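Local coordinates for protein 5-formyl-3-hydroxy-2-methylpyridine 4-carboxylate 5-dehydrogenase (Mesorhizobium japonicum MAFF 303099, PDB 4OM8) that oxidises the vitamin B6 breakdown product 5-formyl-3-hydroxy-2-methylpyridine-4-carboxylate with NAD(+) to the dicarboxylate, and can also reduce it with NADH to 4-pyridoxate, at residues Pro15-Arg20 / Ile84-Glu89; His137-Asn140 / Pro146-Glu149; Val176-Lys179 / Phe185-Asn188. All coordinates share one frame; numbering follows the deposited sequence.

Interaction 1 (Pro15-Arg20 / Ile84-Glu89). With NAD (nicotinamide-adenine-dinucleotide), chain C.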
# COMPACT_ATOMS: atom_id res chain seq x y z
N PRO A 15 -18.37 10.46 14.15
CA PRO A 15 -18.72 9.52 15.21
C PRO A 15 -17.56 8.64 15.67
O PRO A 15 -17.39 8.46 16.88
CB PRO A 15 -19.81 8.67 14.56
CG PRO A 15 -20.44 9.60 13.60
CD PRO A 15 -19.32 10.39 13.03
N GLY A 16 -16.78 8.10 14.75
CA GLY A 16 -15.66 7.27 15.14
C GLY A 16 -14.57 8.06 15.84
O GLY A 16 -13.90 7.57 16.76
N MET A 17 -14.37 9.29 15.38
CA MET A 17 -13.42 10.20 16.01
C MET A 17 -13.82 10.46 17.47
O MET A 17 -12.98 10.41 18.39
CB MET A 17 -13.36 11.51 15.24
CG MET A 17 -12.28 12.44 15.73
SD MET A 17 -12.38 14.08 14.98
CE MET A 17 -12.07 13.70 13.26
N ALA A 18 -15.10 10.76 17.67
CA ALA A 18 -15.62 11.03 19.01
C ALA A 18 -15.45 9.81 19.91
O ALA A 18 -14.94 9.91 21.04
CB ALA A 18 -17.09 11.45 18.95
N ALA A 19 -15.85 8.65 19.41
CA ALA A 19 -15.73 7.42 20.18
C ALA A 19 -14.27 7.14 20.56
O ALA A 19 -13.98 6.76 21.69
CB ALA A 19 -16.32 6.26 19.40
N ARG A 20 -13.36 7.33 19.61
CA ARG A 20 -11.97 6.97 19.85
C ARG A 20 -11.33 7.90 20.86
O ARG A 20 -10.54 7.47 21.70
CB ARG A 20 -11.15 6.99 18.55
CG ARG A 20 -9.69 6.60 18.75
CD ARG A 20 -9.61 5.19 19.32
NE ARG A 20 -8.25 4.74 19.62
CZ ARG A 20 -7.64 4.95 20.79
NH1 ARG A 20 -8.25 5.63 21.76
NH2 ARG A 20 -6.42 4.46 20.99
N ILE A 84 -11.96 20.38 17.41
CA ILE A 84 -11.62 19.78 16.14
C ILE A 84 -12.70 20.16 15.14
O ILE A 84 -13.86 19.72 15.26
CB ILE A 84 -11.50 18.25 16.24
CG1 ILE A 84 -10.41 17.87 17.25
CG2 ILE A 84 -11.20 17.64 14.86
CD1 ILE A 84 -10.36 16.39 17.53
N GLU A 85 -12.34 21.01 14.19
CA GLU A 85 -13.26 21.39 13.13
C GLU A 85 -13.24 20.30 12.06
O GLU A 85 -12.16 19.91 11.56
CB GLU A 85 -12.87 22.75 12.54
CG GLU A 85 -13.61 23.08 11.25
CD GLU A 85 -12.87 22.56 10.04
OE1 GLU A 85 -11.70 22.93 9.87
OE2 GLU A 85 -13.46 21.78 9.27
N ASN A 86 -14.43 19.82 11.73
CA ASN A 86 -14.60 18.64 10.89
C ASN A 86 -15.80 18.83 9.95
O ASN A 86 -16.63 17.94 9.80
CB ASN A 86 -14.79 17.42 11.80
CG ASN A 86 -14.77 16.10 11.04
OD1 ASN A 86 -13.90 15.85 10.20
ND2 ASN A 86 -15.73 15.24 11.36
N VAL A 87 -15.88 20.01 9.33
CA VAL A 87 -17.02 20.37 8.48
C VAL A 87 -16.59 20.19 7.01
O VAL A 87 -15.47 19.77 6.75
CB VAL A 87 -17.51 21.82 8.81
CG1 VAL A 87 -17.88 21.93 10.30
CG2 VAL A 87 -16.49 22.88 8.37
N PRO A 88 -17.49 20.46 6.03
CA PRO A 88 -17.10 20.18 4.65
C PRO A 88 -15.83 20.89 4.19
O PRO A 88 -15.40 21.90 4.74
CB PRO A 88 -18.30 20.69 3.84
CG PRO A 88 -19.46 20.50 4.75
CD PRO A 88 -18.93 20.77 6.13
N GLU A 89 -15.25 20.31 3.14
CA GLU A 89 -14.02 20.80 2.55
C GLU A 89 -14.28 22.06 1.70
O GLU A 89 -14.30 22.02 0.47
CB GLU A 89 -13.39 19.68 1.72
CG GLU A 89 -11.98 19.97 1.31
CD GLU A 89 -10.98 19.72 2.42
OE1 GLU A 89 -9.88 19.24 2.09
OE2 GLU A 89 -11.27 20.02 3.61
PA NAD C . -19.10 14.91 5.56
O1A NAD C . -19.66 15.69 4.38
O2A NAD C . -19.38 13.42 5.70
O5B NAD C . -19.60 15.64 6.90
C5B NAD C . -19.59 17.06 7.05
C4B NAD C . -20.53 17.42 8.19
O4B NAD C . -20.37 18.80 8.52
C3B NAD C . -21.99 17.20 7.79
O3B NAD C . -22.64 16.33 8.72
C2B NAD C . -22.58 18.61 7.82
O2B NAD C . -23.96 18.67 8.20
C1B NAD C . -21.68 19.29 8.83
N9A NAD C . -21.66 20.77 8.77
C8A NAD C . -21.74 21.56 7.69
N7A NAD C . -21.65 22.86 8.04
C5A NAD C . -21.49 22.91 9.38
C6A NAD C . -21.33 23.97 10.40
N6A NAD C . -21.31 25.28 10.06
N1A NAD C . -21.20 23.58 11.68
C2A NAD C . -21.22 22.28 12.04
N3A NAD C . -21.36 21.27 11.17
C4A NAD C . -21.50 21.53 9.85
O3 NAD C . -17.52 15.24 5.62
PN NAD C . -16.35 14.27 6.15
O1N NAD C . -16.04 13.23 5.09
O2N NAD C . -16.61 13.80 7.56
O5D NAD C . -15.11 15.28 6.18
C5D NAD C . -15.07 16.40 7.08
C4D NAD C . -13.69 17.04 6.96
O4D NAD C . -12.72 16.02 7.20
C3D NAD C . -13.41 17.56 5.56
O3D NAD C . -12.51 18.66 5.70
C2D NAD C . -12.66 16.42 4.88
O2D NAD C . -11.76 16.89 3.88
C1D NAD C . -11.89 15.83 6.05
N1N NAD C . -11.56 14.40 5.91
C2N NAD C . -12.35 13.53 5.26
C3N NAD C . -11.99 12.18 5.19
C7N NAD C . -12.81 11.16 4.44
O7N NAD C . -14.01 11.28 4.29
N7N NAD C . -12.15 10.12 3.93
C4N NAD C . -10.81 11.75 5.79
C5N NAD C . -10.03 12.67 6.47
C6N NAD C . -10.43 14.00 6.52

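Interaction 2 (His137-Asn140 / Pro146-Glu149). With NAD (nicotinamide-adenine-dinucleotide), chain C.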
# COMPACT_ATOMS: atom_id res chain seq x y z
N HIS A 137 -5.07 15.62 10.95
CA HIS A 137 -5.70 14.98 9.81
C HIS A 137 -5.84 13.48 10.05
O HIS A 137 -4.86 12.74 10.00
CB HIS A 137 -4.90 15.26 8.54
CG HIS A 137 -5.46 14.61 7.33
ND1 HIS A 137 -4.78 13.63 6.64
CD2 HIS A 137 -6.64 14.78 6.68
CE1 HIS A 137 -5.51 13.23 5.61
NE2 HIS A 137 -6.64 13.92 5.61
N TRP A 138 -7.06 13.07 10.35
CA TRP A 138 -7.40 11.68 10.58
C TRP A 138 -7.62 10.96 9.26
O TRP A 138 -7.67 11.59 8.20
CB TRP A 138 -8.66 11.58 11.44
CG TRP A 138 -8.55 12.17 12.82
CD1 TRP A 138 -8.34 13.49 13.15
CD2 TRP A 138 -8.71 11.47 14.05
NE1 TRP A 138 -8.34 13.64 14.52
CE2 TRP A 138 -8.57 12.42 15.09
CE3 TRP A 138 -8.96 10.13 14.37
CZ2 TRP A 138 -8.67 12.06 16.44
CZ3 TRP A 138 -9.05 9.78 15.71
CH2 TRP A 138 -8.91 10.74 16.73
N SER A 139 -7.77 9.64 9.33
CA SER A 139 -8.07 8.85 8.14
C SER A 139 -9.34 8.03 8.34
O SER A 139 -9.69 7.69 9.47
CB SER A 139 -6.90 7.92 7.79
OG SER A 139 -5.76 8.66 7.35
N ASN A 140 -10.03 7.71 7.25
CA ASN A 140 -11.29 6.97 7.34
C ASN A 140 -11.05 5.47 7.31
O ASN A 140 -10.35 4.99 6.43
CB ASN A 140 -12.20 7.38 6.18
CG ASN A 140 -13.57 6.73 6.26
OD1 ASN A 140 -14.15 6.60 7.33
ND2 ASN A 140 -14.10 6.36 5.10
N PRO A 146 -4.99 3.98 12.81
CA PRO A 146 -4.39 4.50 14.05
C PRO A 146 -3.45 5.69 13.88
O PRO A 146 -2.94 6.23 14.87
CB PRO A 146 -3.63 3.30 14.60
CG PRO A 146 -3.18 2.57 13.36
CD PRO A 146 -4.33 2.74 12.35
N MET A 147 -3.23 6.09 12.63
CA MET A 147 -2.27 7.13 12.31
C MET A 147 -2.97 8.45 12.03
O MET A 147 -3.95 8.50 11.29
CB MET A 147 -1.45 6.68 11.10
CG MET A 147 -0.34 7.64 10.65
SD MET A 147 -0.89 9.03 9.65
CE MET A 147 -1.72 8.25 8.27
N ILE A 148 -2.45 9.52 12.63
CA ILE A 148 -2.95 10.87 12.45
C ILE A 148 -1.81 11.80 12.10
O ILE A 148 -0.77 11.78 12.75
CB ILE A 148 -3.65 11.38 13.75
CG1 ILE A 148 -4.84 10.48 14.10
CG2 ILE A 148 -4.11 12.81 13.59
CD1 ILE A 148 -5.40 10.71 15.50
N GLU A 149 -2.01 12.62 11.06
CA GLU A 149 -1.03 13.63 10.68
C GLU A 149 -1.23 14.92 11.47
O GLU A 149 -2.36 15.38 11.63
CB GLU A 149 -1.11 13.94 9.19
CG GLU A 149 -0.74 12.77 8.27
CD GLU A 149 -0.93 13.14 6.83
OE1 GLU A 149 -2.09 13.37 6.43
OE2 GLU A 149 0.08 13.20 6.10
PA NAD C . -19.10 14.91 5.56
O1A NAD C . -19.66 15.69 4.38
O2A NAD C . -19.38 13.42 5.70
O5B NAD C . -19.60 15.64 6.90
C5B NAD C . -19.59 17.06 7.05
C4B NAD C . -20.53 17.42 8.19
O4B NAD C . -20.37 18.80 8.52
C3B NAD C . -21.99 17.20 7.79
O3B NAD C . -22.64 16.33 8.72
C2B NAD C . -22.58 18.61 7.82
O2B NAD C . -23.96 18.67 8.20
C1B NAD C . -21.68 19.29 8.83
N9A NAD C . -21.66 20.77 8.77
C8A NAD C . -21.74 21.56 7.69
N7A NAD C . -21.65 22.86 8.04
C5A NAD C . -21.49 22.91 9.38
C6A NAD C . -21.33 23.97 10.40
N6A NAD C . -21.31 25.28 10.06
N1A NAD C . -21.20 23.58 11.68
C2A NAD C . -21.22 22.28 12.04
N3A NAD C . -21.36 21.27 11.17
C4A NAD C . -21.50 21.53 9.85
O3 NAD C . -17.52 15.24 5.62
PN NAD C . -16.35 14.27 6.15
O1N NAD C . -16.04 13.23 5.09
O2N NAD C . -16.61 13.80 7.56
O5D NAD C . -15.11 15.28 6.18
C5D NAD C . -15.07 16.40 7.08
C4D NAD C . -13.69 17.04 6.96
O4D NAD C . -12.72 16.02 7.20
C3D NAD C . -13.41 17.56 5.56
O3D NAD C . -12.51 18.66 5.70
C2D NAD C . -12.66 16.42 4.88
O2D NAD C . -11.76 16.89 3.88
C1D NAD C . -11.89 15.83 6.05
N1N NAD C . -11.56 14.40 5.91
C2N NAD C . -12.35 13.53 5.26
C3N NAD C . -11.99 12.18 5.19
C7N NAD C . -12.81 11.16 4.44
O7N NAD C . -14.01 11.28 4.29
N7N NAD C . -12.15 10.12 3.93
C4N NAD C . -10.81 11.75 5.79
C5N NAD C . -10.03 12.67 6.47
C6N NAD C . -10.43 14.00 6.52
O HOH W 1 -4.45 10.15 9.04
O HOH W 2 -6.80 8.20 11.68

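Interaction 3 (Val176-Lys179 / Phe185-Asn188)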
# COMPACT_ATOMS: atom_id res chain seq x y z
N VAL A 176 2.07 11.52 13.25
CA VAL A 176 3.23 11.84 12.44
C VAL A 176 3.23 13.34 12.17
O VAL A 176 2.22 13.92 11.79
CB VAL A 176 3.27 11.04 11.11
CG1 VAL A 176 3.42 9.55 11.39
CG2 VAL A 176 2.05 11.31 10.26
N VAL A 177 4.38 13.96 12.41
CA VAL A 177 4.50 15.39 12.23
C VAL A 177 4.91 15.71 10.79
O VAL A 177 5.93 15.22 10.29
CB VAL A 177 5.51 15.98 13.23
CG1 VAL A 177 5.74 17.45 12.94
CG2 VAL A 177 5.00 15.80 14.66
N VAL A 178 4.08 16.52 10.13
CA VAL A 178 4.32 16.97 8.77
C VAL A 178 4.90 18.37 8.89
O VAL A 178 4.25 19.27 9.41
CB VAL A 178 3.03 16.96 7.95
CG1 VAL A 178 3.27 17.54 6.53
CG2 VAL A 178 2.47 15.53 7.88
N LYS A 179 6.15 18.51 8.45
CA LYS A 179 6.98 19.66 8.80
C LYS A 179 6.87 20.82 7.83
O LYS A 179 7.45 21.88 8.06
CB LYS A 179 8.44 19.22 8.91
CG LYS A 179 8.67 18.23 10.04
CD LYS A 179 10.01 17.52 9.96
CE LYS A 179 11.11 18.28 10.66
NZ LYS A 179 12.38 17.50 10.62
N PHE A 185 -0.46 17.24 2.40
CA PHE A 185 0.41 16.84 3.52
C PHE A 185 1.31 15.67 3.09
O PHE A 185 2.02 15.80 2.10
CB PHE A 185 -0.45 16.53 4.75
CG PHE A 185 -1.47 17.59 5.05
CD1 PHE A 185 -1.12 18.94 5.04
CD2 PHE A 185 -2.79 17.26 5.32
CE1 PHE A 185 -2.05 19.92 5.30
CE2 PHE A 185 -3.73 18.23 5.56
CZ PHE A 185 -3.36 19.57 5.57
N VAL A 186 1.30 14.53 3.79
CA VAL A 186 2.12 13.40 3.33
C VAL A 186 1.27 12.25 2.81
O VAL A 186 1.50 11.78 1.68
CB VAL A 186 3.06 12.89 4.44
CG1 VAL A 186 3.72 11.56 4.04
CG2 VAL A 186 4.12 13.96 4.73
N GLU A 187 0.31 11.82 3.61
CA GLU A 187 -0.48 10.62 3.29
C GLU A 187 -1.13 10.72 1.91
O GLU A 187 -0.95 9.86 1.05
CB GLU A 187 -1.56 10.39 4.36
CG GLU A 187 -2.44 9.20 4.09
CD GLU A 187 -3.66 9.21 4.98
OE1 GLU A 187 -4.34 10.26 5.05
OE2 GLU A 187 -3.94 8.18 5.63
N ASN A 188 -1.90 11.78 1.69
CA ASN A 188 -2.62 11.84 0.43
C ASN A 188 -1.70 12.18 -0.74
O ASN A 188 -2.03 11.87 -1.88
CB ASN A 188 -3.80 12.80 0.53
CG ASN A 188 -5.01 12.12 1.13
OD1 ASN A 188 -5.25 10.95 0.85
ND2 ASN A 188 -5.75 12.82 1.99

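Interaction 1 (Pro15-Arg20 / Ile84-Glu89)
Met17, on helix 14-23, and Ile84, on strand 82-85, are the residues whose backbones come nearest, their CA atoms 9.7 Å apart, and no hydrogen bond joins the two segments. Met17 CG stands anti to the backbone N (chi1 -173°), and its chain runs straight from the helix to the sulfur before bending at chi3 (-64°). Met17 SD rests on Ile84 CG2 at 3.8 Å, with Ile84 CD1 slightly farther off; beyond the bend, Met17 CE points toward the side-chain amide of Asn86. Met17 and Ile84 are buried, and Met17 also packs on Ile7 of the neighbouring strand 4-8.

This is helix-on-sheet packing in a Rossmann fold: helix 14-23 follows the glycine-rich turn of Gly9, Gly11 and Gly14, and strand 82-85 sits beside strand 4-8 in the parallel part of the sheet. Past the end of strand 82-85 the chain turns into the NAD site. Val87 N bonds back to Glu85 OE2 at 3.0 Å, on the anti lone pair of that oxygen, which also forms a salt bridge with Lys94. Val87 CG1 lies against the adenine, 3.6 Å from NAD N3A, while Pro88 CD is 3.3 Å from NAD C8A. Glu89, bent at chi2 (79°), accepts a hydrogen bond from NAD O3D through OE2 at 2.8 Å; Thr115 bonds to the same oxygen and the backbone N of Gly117 to OE1. With an alanine here, the O3D hydroxyl of the nicotinamide ribose is likely to lose this acceptor, and Thr115 OG1 its carboxylate partner.

Interaction 2 (His137-Asn140 / Pro146-Glu149)
Backbone hydrogen bonds pair His137 with Glu149 as an antiparallel hydrogen-bonded pair: His137 N gives to Glu149 O at 2.8 Å, and Glu149 N returns a bond to His137 O at 3.0 Å. The two side chains leave on the same side of the sheet and run alongside each other.

A third, side-chain bond joins the same residues. His137 CG is anti to the backbone N (chi1 179°), which sets the imidazole beside the carboxylate, and ND1 donates to Glu149 OE1 at 2.7 Å. The bond is somewhat bent (143° at the hydrogen), and the ring and carboxylate planes are turned 54° apart. Glu149 OE2 is gripped in turn by the backbone N atoms of Val186 and Glu187, while His137 NE2 bonds to Ser116 OG; the imidazole is thus held at both nitrogens.

The apolar contact is a CH-pi interaction. Ile148 CD1 sits almost centrally over one face of the Trp138 indole, 3.4 Å from the centroid of the six-membered ring.

Two waters bridge the segments beyond the His137-Glu149 pair. One lies within hydrogen-bonding distance of His137 O, Ser139 OG and Met147 O; the other takes the hydrogen of Ser139 N and donates to Met147 O. Ser139 OG is also hydrogen-bonded to Glu187 OE2.

On the cofactor side, Trp138 O is 3.1 Å from NAD C5N and His137 NE2 lies 3.7 Å from the same carbon. A His-carboxylate hydrogen bond beside the nicotinamide is characteristic of the active site of 3-hydroxyacyl-CoA dehydrogenases, consistent with the inferred importance of His137 for catalysis here.

Interaction 3 (Val176-Lys179 / Phe185-Asn188)
Val178 packs against Phe185 and Val186 where the Rossmann-type NAD-binding domain passes into the helical C-terminal domain: a short connection leads from strand 174-178, an edge strand of its sheet within this chain, to helix 187-203. The backbones approach most closely at Val178 and Phe185, with CA atoms 6.5 Å apart, and no hydrogen bond crosses between the segments.

From Val178 CA the bond to CB points at the opposite segment, and the side chain forks there. CG1, anti to the backbone N (chi1 175°), reaches Phe185, 4.2 Å from its CB, and lies 4.1 Å from Val186 CG2. The other branch, CG2, stands beside the backbone N and meets the same methyl of Val186. Both prongs of Val178 therefore close on one methyl group, and the two valine side chains, pointing opposite ways, pass alongside each other. Beyond CB, the Phe185 ring leads away from the strand; the side chain of Phe185 also touches Glu149 on strand 147-151.

The backbone amides of Val186 and Glu187 face Glu149. Cys215 of the second subunit packs on Val186, placing this contact near the dimer interface. The nearest side-chain approach between the segments is Val178 CG2 to Val186 CG2, at 3.9 Å.

How the interactions relate
The three contacts step across one sheet from the cofactor to the domain boundary. Interactions 1 and 2 have centres 11 Å apart and touch where Met17 CG packs on Trp138 CZ2 at 3.7 Å; both border NAD, interaction 1 along its adenine and riboses, interaction 2 at its nicotinamide. Interactions 2 and 3, with centres 10 Å apart, share polar links: Glu149 OE2 lies 2.9 Å from Glu187 N, and Ser139 OG 2.5 Å from Glu187 OE2. Helix 187-203 thus begins against the residues that position His137. Interactions 1 and 3 do not touch, their nearest atoms being about 7 Å apart, while interactions 2 and 3 both meet the second subunit.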